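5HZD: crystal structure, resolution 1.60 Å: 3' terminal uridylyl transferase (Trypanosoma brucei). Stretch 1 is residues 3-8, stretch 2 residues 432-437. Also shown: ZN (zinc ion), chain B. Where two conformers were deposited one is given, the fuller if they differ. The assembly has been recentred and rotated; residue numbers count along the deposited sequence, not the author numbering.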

# COMPACT_ATOMS: atom_id res chain seq x y z
N VAL A 3 -14.16 -27.81 25.46
CA VAL A 3 -14.77 -26.77 26.29
C VAL A 3 -13.77 -25.64 26.57
O VAL A 3 -12.57 -25.87 26.72
CB VAL A 3 -15.31 -27.36 27.61
CG1 VAL A 3 -14.16 -27.74 28.54
CG2 VAL A 3 -16.26 -26.38 28.30
N ARG A 4 -14.26 -24.40 26.62
CA ARG A 4 -13.38 -23.25 26.83
C ARG A 4 -14.13 -22.01 27.29
O ARG A 4 -15.36 -21.97 27.25
CB ARG A 4 -12.68 -22.89 25.52
CG ARG A 4 -13.67 -22.74 24.38
CD ARG A 4 -13.06 -21.98 23.20
NE ARG A 4 -13.00 -20.54 23.48
CZ ARG A 4 -12.68 -19.62 22.58
NH1 ARG A 4 -12.37 -19.97 21.34
NH2 ARG A 4 -12.65 -18.33 22.92
N LEU A 5 -13.37 -21.02 27.72
CA LEU A 5 -13.90 -19.70 28.06
C LEU A 5 -14.04 -18.76 26.87
O LEU A 5 -13.19 -18.72 25.94
CB LEU A 5 -13.00 -19.02 29.09
CG LEU A 5 -12.85 -19.62 30.49
CD1 LEU A 5 -11.77 -18.86 31.23
CD2 LEU A 5 -14.15 -19.54 31.24
N TYR A 6 -15.12 -17.98 26.90
CA TYR A 6 -15.36 -16.93 25.94
C TYR A 6 -15.66 -15.69 26.75
O TYR A 6 -16.34 -15.76 27.77
CB TYR A 6 -16.59 -17.23 25.06
CG TYR A 6 -16.47 -18.47 24.20
CD1 TYR A 6 -16.84 -19.71 24.70
CD2 TYR A 6 -16.02 -18.39 22.89
CE1 TYR A 6 -16.74 -20.85 23.94
CE2 TYR A 6 -15.92 -19.55 22.11
CZ TYR A 6 -16.29 -20.77 22.65
OH TYR A 6 -16.22 -21.93 21.91
N SER A 7 -15.12 -14.55 26.34
CA SER A 7 -15.36 -13.33 27.09
C SER A 7 -15.84 -12.24 26.14
O SER A 7 -15.44 -12.16 24.98
CB SER A 7 -14.12 -12.87 27.85
OG SER A 7 -13.09 -12.43 26.98
N CYS A 8 -16.73 -11.40 26.69
CA CYS A 8 -17.25 -10.22 25.98
C CYS A 8 -16.18 -9.14 25.83
O CYS A 8 -15.34 -8.97 26.72
CB CYS A 8 -18.45 -9.69 26.74
SG CYS A 8 -19.27 -8.39 25.79
N TRP A 432 -5.51 -21.46 17.44
CA TRP A 432 -6.36 -20.29 17.60
C TRP A 432 -7.79 -20.68 18.02
O TRP A 432 -8.73 -19.88 17.94
CB TRP A 432 -6.41 -19.50 16.30
CG TRP A 432 -5.12 -18.84 15.94
CD1 TRP A 432 -3.93 -18.89 16.63
CD2 TRP A 432 -4.88 -18.01 14.80
NE1 TRP A 432 -2.97 -18.14 15.98
CE2 TRP A 432 -3.53 -17.60 14.86
CE3 TRP A 432 -5.67 -17.60 13.73
CZ2 TRP A 432 -2.96 -16.78 13.88
CZ3 TRP A 432 -5.14 -16.77 12.79
CH2 TRP A 432 -3.78 -16.36 12.85
N HIS A 433 -7.96 -21.92 18.48
CA HIS A 433 -9.28 -22.41 18.90
C HIS A 433 -9.60 -22.07 20.35
O HIS A 433 -10.72 -22.31 20.82
CB HIS A 433 -9.35 -23.92 18.70
CG HIS A 433 -8.33 -24.66 19.50
ND1 HIS A 433 -6.97 -24.45 19.34
CD2 HIS A 433 -8.46 -25.58 20.49
CE1 HIS A 433 -6.32 -25.22 20.19
NE2 HIS A 433 -7.20 -25.91 20.90
N VAL A 434 -8.62 -21.52 21.07
CA VAL A 434 -8.79 -21.09 22.46
C VAL A 434 -8.17 -19.70 22.61
O VAL A 434 -7.08 -19.47 22.10
CB VAL A 434 -8.05 -22.06 23.43
CG1 VAL A 434 -8.17 -21.58 24.88
CG2 VAL A 434 -8.60 -23.47 23.30
N GLU A 435 -8.84 -18.78 23.31
CA GLU A 435 -8.23 -17.49 23.60
C GLU A 435 -7.73 -17.51 25.04
O GLU A 435 -8.28 -18.20 25.89
CB GLU A 435 -9.23 -16.33 23.46
CG GLU A 435 -9.70 -16.03 22.06
CD GLU A 435 -10.79 -14.95 22.04
OE1 GLU A 435 -11.06 -14.34 23.12
OE2 GLU A 435 -11.39 -14.70 20.98
N ASP A 436 -6.67 -16.74 25.28
CA ASP A 436 -6.15 -16.50 26.63
C ASP A 436 -6.86 -15.25 27.17
O ASP A 436 -6.49 -14.12 26.82
CB ASP A 436 -4.65 -16.25 26.55
CG ASP A 436 -3.97 -16.34 27.90
OD1 ASP A 436 -4.67 -16.27 28.94
OD2 ASP A 436 -2.72 -16.48 27.93
N VAL A 437 -7.90 -15.45 27.98
CA VAL A 437 -8.72 -14.35 28.49
C VAL A 437 -8.49 -14.06 29.98
O VAL A 437 -7.38 -14.22 30.50
CB VAL A 437 -10.24 -14.60 28.28
CG1 VAL A 437 -10.54 -14.84 26.80
CG2 VAL A 437 -10.71 -15.77 29.11
ZN ZN B . -20.80 -7.69 27.37
O HOH W 1 -11.39 -19.36 18.70
O HOH W 2 -12.46 -17.07 20.14
O HOH W 3 -10.64 -19.50 25.68
O HOH W 4 -13.75 -15.13 23.79

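Arg4 dominates the contact between residues 3-8 and 432-437, two segments far apart in sequence. Its CA-to-CB bond points toward the second stretch, and the side chain, with chi1 p, chi2 t and chi3 m, runs forward along its own chain, so that NE and NH2 each donate to Leu5 O, both at 3.1 Å. With NE and NH2 on one carbonyl, Arg4 NH1 lies 2.9 Å from His433 O, a weak hydrogen bond with an N-H...O angle of 129°, and also donates to water 1, which donates to Trp432 O. Val434 CA and Glu435 N lie over one face of the guanidinium. Glu435, extended at chi2 (t), runs its aliphatic part past the arginine, with CG 3.8 Å from Arg4 NH2. Its OE1 stays 4.3 Å from Arg4 NH2, beyond a salt bridge, and water mediates instead: water 2 accepts from Arg4 NH2 and donates to Glu435 OE2. Separately, water 4 accepts from Ser7 N and donates to Glu435 OE1. Water 3 donates to both Leu5 O and Glu435 O, joining the two backbones. Farther along, Leu5 (m, t) places CD1 3.9 Å from Val437 CG2, and Ser7 (p) brings OG within 3.5 Å of Val437 CG1. The CA-to-CB bond of Tyr6 points away, while those of Leu5 and Ser7 point toward the second stretch. Cys8 lies outside the contact, its SG binding ZN at 2.3 Å.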